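O-methyltransferase family 2 (Planctopirus limnophila, PDB 5I2H) probably transfers a methyl group from S-adenosyl-L-methionine to a hydroxyl of its substrate, works as a dimer, and here holds the flavone apigenin. Local coordinates at residues 208-213 and 267-272; 175-180 and 215-220; 160-165 and 232-237. All blocks are in the same frame, centred on the assembly; numbering follows the deposited sequence. Where two conformers were deposited one is given.

In the fold
Following the chain from the N terminus, helix 154-179 is the first element to take part and supplies the opening segments of interactions 3 and 2, at 160-165 and then 175-180. The chain next runs through strand 199-203 into helix 209-217, where interaction 1 opens at 208-213 before 215-220 closes interaction 2. Segment 232-237, on helix 229-241, closes interaction 3, so interaction 2 lies wholly within that longer loop. Interaction 1 closes last, at 267-272, and crosses both others. Together they pin the long helix against two helices of the Rossmann-like domain and one of these, 209-217, against strand 265-269. Interactions 1 and 3 both reach apigenin; interactions 1 and 2 meet where F176 packs on Y210 and L267.

Interaction 1. Residues 208-213 and 267-272; sequences GIYTMA and LLSNVL. With AGI (5,7-dihydroxy-2-(4-hydroxyphenyl)-4H-chromen-4-one), chain C.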
loop_
_atom_site.group_PDB
_atom_site.type_symbol
_atom_site.label_atom_id
_atom_site.label_comp_id
_atom_site.label_asym_id
_atom_site.label_seq_id
_atom_site.Cartn_x
_atom_site.Cartn_y
_atom_site.Cartn_z
ATOM N N GLY A 208 19.446 2.615 -21.841
ATOM C CA GLY A 208 19.804 3.756 -22.668
ATOM C C GLY A 208 18.616 4.427 -23.345
ATOM O O GLY A 208 18.781 5.264 -24.250
ATOM N N ILE A 209 17.410 4.069 -22.906
ATOM C CA ILE A 209 16.188 4.528 -23.562
ATOM C C ILE A 209 16.069 6.043 -23.493
ATOM O O ILE A 209 15.594 6.677 -24.450
ATOM C CB ILE A 209 14.984 3.817 -22.932
ATOM C CG1 ILE A 209 14.965 2.354 -23.415
ATOM C CG2 ILE A 209 13.661 4.495 -23.294
ATOM C CD1 ILE A 209 14.048 1.475 -22.569
ATOM N N TYR A 210 16.478 6.657 -22.366
ATOM C CA TYR A 210 16.373 8.112 -22.286
ATOM C C TYR A 210 17.230 8.775 -23.351
ATOM O O TYR A 210 16.814 9.770 -23.964
ATOM C CB TYR A 210 16.752 8.622 -20.897
ATOM C CG TYR A 210 15.727 8.223 -19.848
ATOM C CD1 TYR A 210 14.598 8.994 -19.613
ATOM C CD2 TYR A 210 15.884 7.063 -19.090
ATOM C CE1 TYR A 210 13.653 8.617 -18.665
ATOM C CE2 TYR A 210 14.943 6.684 -18.133
ATOM C CZ TYR A 210 13.835 7.474 -17.916
ATOM O OH TYR A 210 12.886 7.107 -16.975
ATOM N N THR A 211 18.446 8.250 -23.559
ATOM C CA THR A 211 19.329 8.794 -24.587
ATOM C C THR A 211 18.765 8.560 -25.977
ATOM O O THR A 211 18.827 9.460 -26.823
ATOM C CB THR A 211 20.715 8.179 -24.453
ATOM O OG1 THR A 211 21.239 8.555 -23.176
ATOM C CG2 THR A 211 21.660 8.684 -25.544
HETATM N N MSE A 212 18.193 7.371 -26.232
HETATM C CA MSE A 212 17.608 7.112 -27.544
HETATM C C MSE A 212 16.472 8.102 -27.845
HETATM O O MSE A 212 16.382 8.591 -28.974
HETATM C CB MSE A 212 17.114 5.673 -27.660
HETATM C CG MSE A 212 18.256 4.689 -27.504
HETATM SE SE MSE A 212 17.512 2.933 -27.259
HETATM C CE MSE A 212 19.160 2.182 -26.491
ATOM N N ALA A 213 15.621 8.418 -26.859
ATOM C CA ALA A 213 14.594 9.432 -27.096
ATOM C C ALA A 213 15.223 10.785 -27.422
ATOM O O ALA A 213 14.799 11.469 -28.367
ATOM C CB ALA A 213 13.658 9.531 -25.893
ATOM N N LEU A 267 24.176 12.318 -18.178
ATOM C CA LEU A 267 22.901 11.962 -17.557
ATOM C C LEU A 267 23.123 10.893 -16.479
ATOM O O LEU A 267 23.757 9.846 -16.728
ATOM C CB LEU A 267 21.929 11.452 -18.630
ATOM C CG LEU A 267 20.580 10.916 -18.121
ATOM C CD1 LEU A 267 19.810 12.037 -17.376
ATOM C CD2 LEU A 267 19.735 10.336 -19.263
ATOM N N LEU A 268 22.595 11.156 -15.298
ATOM C CA LEU A 268 22.515 10.200 -14.188
ATOM C C LEU A 268 21.026 10.036 -13.916
ATOM O O LEU A 268 20.434 10.843 -13.185
ATOM C CB LEU A 268 23.221 10.717 -12.931
ATOM C CG LEU A 268 24.728 10.976 -13.113
ATOM C CD1 LEU A 268 25.375 11.649 -11.903
ATOM C CD2 LEU A 268 25.452 9.679 -13.528
ATOM N N SER A 269 20.409 9.001 -14.481
ATOM C CA SER A 269 18.964 8.826 -14.384
ATOM C C SER A 269 18.712 7.630 -13.485
ATOM O O SER A 269 19.075 6.515 -13.842
ATOM C CB SER A 269 18.349 8.628 -15.779
ATOM O OG SER A 269 16.947 8.389 -15.658
ATOM N N ASN A 270 18.086 7.859 -12.323
ATOM C CA ASN A 270 17.806 6.784 -11.364
ATOM C C ASN A 270 19.075 6.051 -10.971
ATOM O O ASN A 270 19.053 4.837 -10.737
ATOM C CB ASN A 270 16.772 5.793 -11.923
ATOM C CG ASN A 270 15.455 6.460 -12.172
ATOM O OD1 ASN A 270 14.913 7.099 -11.269
ATOM N ND2 ASN A 270 14.956 6.389 -13.420
ATOM N N VAL A 271 20.174 6.791 -10.893
ATOM C CA VAL A 271 21.472 6.264 -10.477
ATOM C C VAL A 271 21.809 6.717 -9.075
ATOM O O VAL A 271 22.176 5.908 -8.227
ATOM C CB VAL A 271 22.602 6.683 -11.452
ATOM C CG1 VAL A 271 24.002 6.219 -10.880
ATOM C CG2 VAL A 271 22.392 6.108 -12.876
ATOM N N LEU A 272 21.717 8.023 -8.817
ATOM C CA LEU A 272 22.246 8.532 -7.551
ATOM C C LEU A 272 21.472 7.978 -6.355
ATOM O O LEU A 272 22.054 7.766 -5.285
ATOM C CB LEU A 272 22.235 10.064 -7.546
ATOM C CG LEU A 272 23.319 10.706 -8.417
ATOM C CD1 LEU A 272 23.150 12.199 -8.515
ATOM C CD2 LEU A 272 24.719 10.358 -7.950
HETATM C CAG AGI C . 15.891 -4.276 -8.197
HETATM C CAE AGI C . 15.824 -5.629 -7.880
HETATM C CAM AGI C . 16.986 -6.291 -7.495
HETATM O OAB AGI C . 16.897 -7.617 -7.184
HETATM C CAF AGI C . 18.211 -5.604 -7.428
HETATM C CAH AGI C . 18.278 -4.242 -7.744
HETATM C CAP AGI C . 17.107 -3.586 -8.129
HETATM C CAQ AGI C . 17.038 -2.144 -8.491
HETATM O OAL AGI C . 15.746 -1.676 -8.560
HETATM C CAJ AGI C . 18.151 -1.322 -8.745
HETATM C CAR AGI C . 17.955 0.033 -9.075
HETATM O OAA AGI C . 18.936 0.777 -9.324
HETATM C CAT AGI C . 16.545 0.567 -9.159
HETATM C CAS AGI C . 15.444 -0.381 -8.870
HETATM C CAK AGI C . 14.121 0.023 -8.915
HETATM C CAN AGI C . 13.812 1.331 -9.235
HETATM O OAC AGI C . 12.500 1.660 -9.281
HETATM C CAI AGI C . 14.799 2.285 -9.528
HETATM C CAO AGI C . 16.148 1.973 -9.506
HETATM O OAD AGI C . 17.039 2.939 -9.795
HETATM O O HOH W 1 12.171 7.545 -13.918
#
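Y210 turns CG anti to its carbonyl carbon (chi1 -69°), which swings the ring off helix 209-217 toward strand 265-269, while S269 carries OG anti to the backbone N (chi1 177°), a setting that brings the hydroxyl out over one face of that ring. The pairing belongs to the Rossmann-like fold of S-adenosylmethionine-dependent methyltransferases: the helix follows the first strand, 199-203, and packs against the neighbouring strand, 265-269. The tyrosine meets the strand at its root and on its ring, and reaches N270 through a water. At the root, Y210 CB touches L267 CD2 at 3.8 Å. Farther out, S269 OG lies offset toward the ring's rim, with Y210 CE2 as its nearest atom at 3.6 Å. That hydroxyl is satisfied not by the tyrosine but by a hydrogen bond with H300 ND1, and the H300 ring itself meets that of Y210 at a steep inclination. F176 adds an edge-to-face ring contact from the long helix 154-179.

The phenol oxygen does not reach N270 directly, since Y210 OH and N270 ND2 stand 4.2 Å apart. A water spans the gap, accepting from N270 ND2 at 3.1 Å and hydrogen-bonded to Y210 OH at 3.2 Å. The amide plane is turned 60° from the ring, and the two side chains meet almost perpendicularly. With a leucine in place of Y210, the bridging water would probably lose a partner and the N270 amide would be held less firmly, while S269 OG would lose the aromatic face beneath it and a gap would open there. N270 belongs to the apigenin pocket, so this chain of contacts leads from the helix to the ligand: just past the strand end, N270 O comes within 2.9 Å of the apigenin hydroxyl OAD.

Interaction 2. Residues 175-180 and 215-220; sequences RFADVL and LQKYPT
K217 and Y218, where helix 209-217 ends, reach across to the last turn of helix 154-179 and the residue just after it. The lysine chain lies against the backbone of A177, its CD only 3.1 Å from A177 O, and then bends at its end (chi4 75°) to turn the ammonium toward D178. The charges do not meet: K217 NZ and D178 OD1 are 4.5 Å apart. One water joins them, accepting from K217 NZ at 3.2 Å and donating to D178 OD1 at the same length. On the other flank, L180 O sits near the plane of the Y218 ring, at its edge, 3.0 Å from Y218 OH, a possible acceptor for the hydroxyl, whose one proton has another acceptor within reach. Y218 is hemmed in further by K217 CG, 3.8 Å above the ring plane and offset toward its rim, and by a ring stack with W221. Beneath, A177 packs on A213, and L180 on V214. The chemistry implies a mixed contact, the lysine's aliphatic chain and the tyrosine against backbone carbonyls, with a water-mediated charge pair at the exposed rim, the ammonium probably favoured also by the negative end of helix 154-179.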
loop_
_atom_site.group_PDB
_atom_site.type_symbol
_atom_site.label_atom_id
_atom_site.label_comp_id
_atom_site.label_asym_id
_atom_site.label_seq_id
_atom_site.Cartn_x
_atom_site.Cartn_y
_atom_site.Cartn_z
ATOM N N ARG A 175 8.598 12.252 -22.135
ATOM C CA ARG A 175 8.558 13.506 -21.389
ATOM C C ARG A 175 9.956 14.079 -21.229
ATOM O O ARG A 175 10.198 15.263 -21.498
ATOM C CB ARG A 175 7.937 13.283 -20.010
ATOM C CG ARG A 175 6.532 12.793 -20.028
ATOM C CD ARG A 175 5.603 13.811 -20.615
ATOM N NE ARG A 175 4.293 13.239 -20.899
ATOM C CZ ARG A 175 3.335 13.936 -21.491
ATOM N NH1 ARG A 175 3.574 15.200 -21.850
ATOM N NH2 ARG A 175 2.158 13.381 -21.722
ATOM N N PHE A 176 10.888 13.244 -20.777
ATOM C CA PHE A 176 12.253 13.684 -20.557
ATOM C C PHE A 176 12.820 14.370 -21.785
ATOM O O PHE A 176 13.391 15.466 -21.688
ATOM C CB PHE A 176 13.123 12.484 -20.190
ATOM C CG PHE A 176 14.568 12.835 -20.006
ATOM C CD1 PHE A 176 15.031 13.243 -18.780
ATOM C CD2 PHE A 176 15.450 12.746 -21.053
ATOM C CE1 PHE A 176 16.361 13.577 -18.611
ATOM C CE2 PHE A 176 16.786 13.082 -20.909
ATOM C CZ PHE A 176 17.242 13.498 -19.686
ATOM N N ALA A 177 12.713 13.714 -22.948
ATOM C CA ALA A 177 13.228 14.323 -24.168
ATOM C C ALA A 177 12.482 15.622 -24.480
ATOM O O ALA A 177 13.082 16.598 -24.962
ATOM C CB ALA A 177 13.146 13.336 -25.329
ATOM N N ASP A 178 11.172 15.654 -24.208
ATOM C CA ASP A 178 10.398 16.843 -24.517
ATOM C C ASP A 178 10.850 18.043 -23.691
ATOM O O ASP A 178 10.813 19.186 -24.181
ATOM C CB ASP A 178 8.910 16.553 -24.297
ATOM C CG ASP A 178 8.029 17.726 -24.671
ATOM O OD1 ASP A 178 8.031 18.125 -25.854
ATOM O OD2 ASP A 178 7.345 18.254 -23.767
ATOM N N VAL A 179 11.267 17.833 -22.445
ATOM C CA VAL A 179 11.596 18.980 -21.589
ATOM C C VAL A 179 13.087 19.277 -21.501
ATOM O O VAL A 179 13.456 20.311 -20.923
ATOM C CB VAL A 179 11.036 18.830 -20.161
ATOM C CG1 VAL A 179 9.521 18.598 -20.222
ATOM C CG2 VAL A 179 11.755 17.713 -19.400
ATOM N N LEU A 180 13.951 18.429 -22.054
ATOM C CA LEU A 180 15.377 18.744 -22.043
ATOM C C LEU A 180 15.673 19.931 -22.953
ATOM O O LEU A 180 15.420 19.843 -24.162
ATOM C CB LEU A 180 16.190 17.540 -22.495
ATOM C CG LEU A 180 17.690 17.796 -22.572
ATOM C CD1 LEU A 180 18.271 18.044 -21.187
ATOM C CD2 LEU A 180 18.347 16.600 -23.226
ATOM N N LEU A 215 18.056 11.372 -28.761
ATOM C CA LEU A 215 18.640 11.343 -30.104
ATOM C C LEU A 215 17.578 11.405 -31.199
ATOM O O LEU A 215 17.863 11.936 -32.284
ATOM C CB LEU A 215 19.492 10.084 -30.306
ATOM C CG LEU A 215 20.764 9.989 -29.454
ATOM C CD1 LEU A 215 21.548 8.692 -29.804
ATOM C CD2 LEU A 215 21.649 11.240 -29.579
ATOM N N GLN A 216 16.377 10.840 -30.975
ATOM C CA GLN A 216 15.305 11.042 -31.957
ATOM C C GLN A 216 14.851 12.494 -31.994
ATOM O O GLN A 216 14.495 13.013 -33.066
ATOM C CB GLN A 216 14.112 10.127 -31.670
ATOM C CG GLN A 216 14.409 8.642 -31.801
ATOM C CD GLN A 216 13.129 7.850 -31.804
ATOM O OE1 GLN A 216 12.084 8.364 -31.388
ATOM N NE2 GLN A 216 13.180 6.607 -32.291
ATOM N N LYS A 217 14.858 13.170 -30.856
ATOM C CA LYS A 217 14.447 14.564 -30.839
ATOM C C LYS A 217 15.483 15.467 -31.498
ATOM O O LYS A 217 15.126 16.484 -32.107
ATOM C CB LYS A 217 14.215 15.018 -29.406
ATOM C CG LYS A 217 13.844 16.500 -29.339
ATOM C CD LYS A 217 13.129 16.836 -28.101
ATOM C CE LYS A 217 12.297 18.109 -28.342
ATOM N NZ LYS A 217 11.061 17.858 -29.169
ATOM N N TYR A 218 16.764 15.117 -31.372
ATOM C CA TYR A 218 17.880 15.962 -31.788
ATOM C C TYR A 218 18.714 15.163 -32.782
ATOM O O TYR A 218 19.705 14.513 -32.407
ATOM C CB TYR A 218 18.711 16.397 -30.586
ATOM C CG TYR A 218 18.022 17.370 -29.654
ATOM C CD1 TYR A 218 17.858 18.707 -30.008
ATOM C CD2 TYR A 218 17.548 16.957 -28.417
ATOM C CE1 TYR A 218 17.249 19.605 -29.159
ATOM C CE2 TYR A 218 16.934 17.853 -27.552
ATOM C CZ TYR A 218 16.782 19.168 -27.928
ATOM O OH TYR A 218 16.178 20.057 -27.060
ATOM N N PRO A 219 18.350 15.191 -34.060
ATOM C CA PRO A 219 19.034 14.346 -35.060
ATOM C C PRO A 219 20.523 14.644 -35.245
ATOM O O PRO A 219 21.241 13.809 -35.827
ATOM C CB PRO A 219 18.254 14.645 -36.345
ATOM C CG PRO A 219 16.947 15.193 -35.882
ATOM C CD PRO A 219 17.216 15.936 -34.627
ATOM N N THR A 220 21.009 15.803 -34.805
ATOM C CA THR A 220 22.430 16.118 -34.936
ATOM C C THR A 220 23.246 15.683 -33.736
ATOM O O THR A 220 24.468 15.868 -33.742
ATOM C CB THR A 220 22.657 17.616 -35.135
ATOM O OG1 THR A 220 22.222 18.323 -33.967
ATOM C CG2 THR A 220 21.898 18.129 -36.337
HETATM O O HOH W 2 8.822 15.891 -27.933
#

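Interaction 3. Residues 160-165 and 232-237; sequences FLTLSL and LKIAAE. With AGI (5,7-dihydroxy-2-(4-hydroxyphenyl)-4H-chromen-4-one), chain C.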
loop_
_atom_site.group_PDB
_atom_site.type_symbol
_atom_site.label_atom_id
_atom_site.label_comp_id
_atom_site.label_asym_id
_atom_site.label_seq_id
_atom_site.Cartn_x
_atom_site.Cartn_y
_atom_site.Cartn_z
ATOM N N PHE A 160 16.867 -9.568 -17.266
ATOM C CA PHE A 160 15.557 -9.530 -16.622
ATOM C C PHE A 160 15.353 -8.212 -15.868
ATOM O O PHE A 160 14.319 -7.536 -16.024
ATOM C CB PHE A 160 15.427 -10.750 -15.686
ATOM C CG PHE A 160 14.166 -10.776 -14.871
ATOM C CD1 PHE A 160 12.982 -11.279 -15.417
ATOM C CD2 PHE A 160 14.159 -10.316 -13.556
ATOM C CE1 PHE A 160 11.798 -11.309 -14.674
ATOM C CE2 PHE A 160 12.986 -10.337 -12.797
ATOM C CZ PHE A 160 11.793 -10.834 -13.360
ATOM N N LEU A 161 16.356 -7.803 -15.088
ATOM C CA LEU A 161 16.223 -6.556 -14.356
ATOM C C LEU A 161 16.213 -5.362 -15.304
ATOM O O LEU A 161 15.398 -4.448 -15.142
ATOM C CB LEU A 161 17.342 -6.421 -13.326
ATOM C CG LEU A 161 17.321 -5.082 -12.583
ATOM C CD1 LEU A 161 15.921 -4.813 -11.976
ATOM C CD2 LEU A 161 18.414 -5.038 -11.494
ATOM N N THR A 162 17.101 -5.346 -16.300
ATOM C CA THR A 162 17.108 -4.218 -17.225
ATOM C C THR A 162 15.775 -4.088 -17.961
ATOM O O THR A 162 15.239 -2.980 -18.095
ATOM C CB THR A 162 18.282 -4.341 -18.210
ATOM O OG1 THR A 162 19.490 -4.325 -17.448
ATOM C CG2 THR A 162 18.323 -3.139 -19.202
ATOM N N LEU A 163 15.228 -5.204 -18.457
ATOM C CA LEU A 163 13.957 -5.128 -19.180
ATOM C C LEU A 163 12.808 -4.745 -18.260
ATOM O O LEU A 163 11.823 -4.168 -18.725
ATOM C CB LEU A 163 13.661 -6.447 -19.894
ATOM C CG LEU A 163 14.582 -6.686 -21.106
ATOM C CD1 LEU A 163 14.384 -8.122 -21.649
ATOM C CD2 LEU A 163 14.341 -5.613 -22.217
ATOM N N SER A 164 12.906 -5.049 -16.965
ATOM C CA SER A 164 11.856 -4.630 -16.039
ATOM C C SER A 164 11.883 -3.128 -15.805
ATOM O O SER A 164 10.835 -2.468 -15.816
ATOM C CB SER A 164 11.998 -5.381 -14.726
ATOM O OG SER A 164 11.827 -6.770 -14.984
ATOM N N LEU A 165 13.060 -2.560 -15.577
ATOM C CA LEU A 165 13.134 -1.104 -15.462
ATOM C C LEU A 165 12.854 -0.399 -16.789
ATOM O O LEU A 165 12.478 0.780 -16.785
ATOM C CB LEU A 165 14.500 -0.679 -14.920
ATOM C CG LEU A 165 14.869 -1.328 -13.568
ATOM C CD1 LEU A 165 16.096 -0.698 -12.936
ATOM C CD2 LEU A 165 13.730 -1.342 -12.570
ATOM N N LEU A 232 24.619 -3.547 -21.733
ATOM C CA LEU A 232 24.773 -2.956 -23.056
ATOM C C LEU A 232 24.166 -3.815 -24.160
ATOM O O LEU A 232 23.866 -3.294 -25.239
ATOM C CB LEU A 232 26.250 -2.714 -23.333
ATOM C CG LEU A 232 26.859 -1.699 -22.375
ATOM C CD1 LEU A 232 28.363 -1.576 -22.662
ATOM C CD2 LEU A 232 26.136 -0.348 -22.455
ATOM N N LYS A 233 24.001 -5.119 -23.924
ATOM C CA LYS A 233 23.354 -5.970 -24.917
ATOM C C LYS A 233 21.935 -5.499 -25.185
ATOM O O LYS A 233 21.459 -5.548 -26.333
ATOM C CB LYS A 233 23.330 -7.423 -24.437
ATOM C CG LYS A 233 24.685 -8.046 -24.178
ATOM C CD LYS A 233 25.234 -8.810 -25.374
ATOM C CE LYS A 233 26.615 -9.417 -25.026
ATOM N NZ LYS A 233 27.282 -10.110 -26.178
ATOM N N ILE A 234 21.223 -5.103 -24.123
ATOM C CA ILE A 234 19.852 -4.619 -24.290
ATOM C C ILE A 234 19.861 -3.305 -25.052
ATOM O O ILE A 234 19.058 -3.104 -25.972
ATOM C CB ILE A 234 19.137 -4.470 -22.931
ATOM C CG1 ILE A 234 18.780 -5.833 -22.347
ATOM C CG2 ILE A 234 17.862 -3.709 -23.084
ATOM C CD1 ILE A 234 19.718 -6.252 -21.258
ATOM N N ALA A 235 20.773 -2.393 -24.683
ATOM C CA ALA A 235 20.867 -1.123 -25.394
ATOM C C ALA A 235 21.112 -1.343 -26.875
ATOM O O ALA A 235 20.545 -0.634 -27.702
ATOM C CB ALA A 235 21.980 -0.244 -24.822
ATOM N N ALA A 236 21.946 -2.324 -27.231
ATOM C CA ALA A 236 22.248 -2.544 -28.642
ATOM C C ALA A 236 20.982 -2.917 -29.405
ATOM O O ALA A 236 20.744 -2.426 -30.519
ATOM C CB ALA A 236 23.291 -3.654 -28.799
ATOM N N GLU A 237 20.156 -3.793 -28.815
ATOM C CA GLU A 237 18.894 -4.184 -29.449
ATOM C C GLU A 237 17.976 -2.978 -29.605
ATOM O O GLU A 237 17.413 -2.725 -30.691
ATOM C CB GLU A 237 18.210 -5.281 -28.617
ATOM C CG GLU A 237 16.763 -5.576 -29.031
ATOM C CD GLU A 237 16.659 -6.006 -30.505
ATOM O OE1 GLU A 237 17.628 -6.591 -31.038
ATOM O OE2 GLU A 237 15.631 -5.740 -31.149
HETATM C CAG AGI C . 15.891 -4.276 -8.197
HETATM C CAE AGI C . 15.824 -5.629 -7.880
HETATM C CAM AGI C . 16.986 -6.291 -7.495
HETATM O OAB AGI C . 16.897 -7.617 -7.184
HETATM C CAF AGI C . 18.211 -5.604 -7.428
HETATM C CAH AGI C . 18.278 -4.242 -7.744
HETATM C CAP AGI C . 17.107 -3.586 -8.129
HETATM C CAQ AGI C . 17.038 -2.144 -8.491
HETATM O OAL AGI C . 15.746 -1.676 -8.560
HETATM C CAJ AGI C . 18.151 -1.322 -8.745
HETATM C CAR AGI C . 17.955 0.033 -9.075
HETATM O OAA AGI C . 18.936 0.777 -9.324
HETATM C CAT AGI C . 16.545 0.567 -9.159
HETATM C CAS AGI C . 15.444 -0.381 -8.870
HETATM C CAK AGI C . 14.121 0.023 -8.915
HETATM C CAN AGI C . 13.812 1.331 -9.235
HETATM O OAC AGI C . 12.500 1.660 -9.281
HETATM C CAI AGI C . 14.799 2.285 -9.528
HETATM C CAO AGI C . 16.148 1.973 -9.506
HETATM O OAD AGI C . 17.039 2.939 -9.795
#
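Segments 160-165 and 232-237, on helices 154-179 and 229-241, come nearest at T162 and I234, whose CA atoms are 7.6 Å apart. I234 is directed toward the other helix and slides past T162 in the opposite direction. Its CD1 meets T162 CB at 3.9 Å, and its CG2 lies 4.0 Å from T162 CG2. That methyl faces I234 because T162 sets CG2 anti to the backbone N, leaving OG1 to turn back along its own helix and bond A158 O. L163 sets out along the flank of its helix, but its end comes nearer, and L163 CD2 reaches I234 CG2 at 4.1 Å. All the close contacts across the two segments are between carbon atoms.

Elsewhere on helix 154-179, F160 O is gripped twice, by S164 N and by S164 OG from opposite faces of its plane, the OG bond measuring 2.8 Å. F160, S164 and L165 also pack on the second subunit. L161 and L165 turn to apigenin: L161 CD1 touches CAG of the hydroxyphenyl ring at 3.8 Å, and L165 CD2 lies 3.9 Å from CAK of the fused ring system. One helix thus rests on the Rossmann-like domain through T162 and L163 and lines the flavone pocket, to which the second subunit adds its Y109 hydroxyl, hydrogen-bonded to apigenin, in keeping with a dimeric O-methyltransferase.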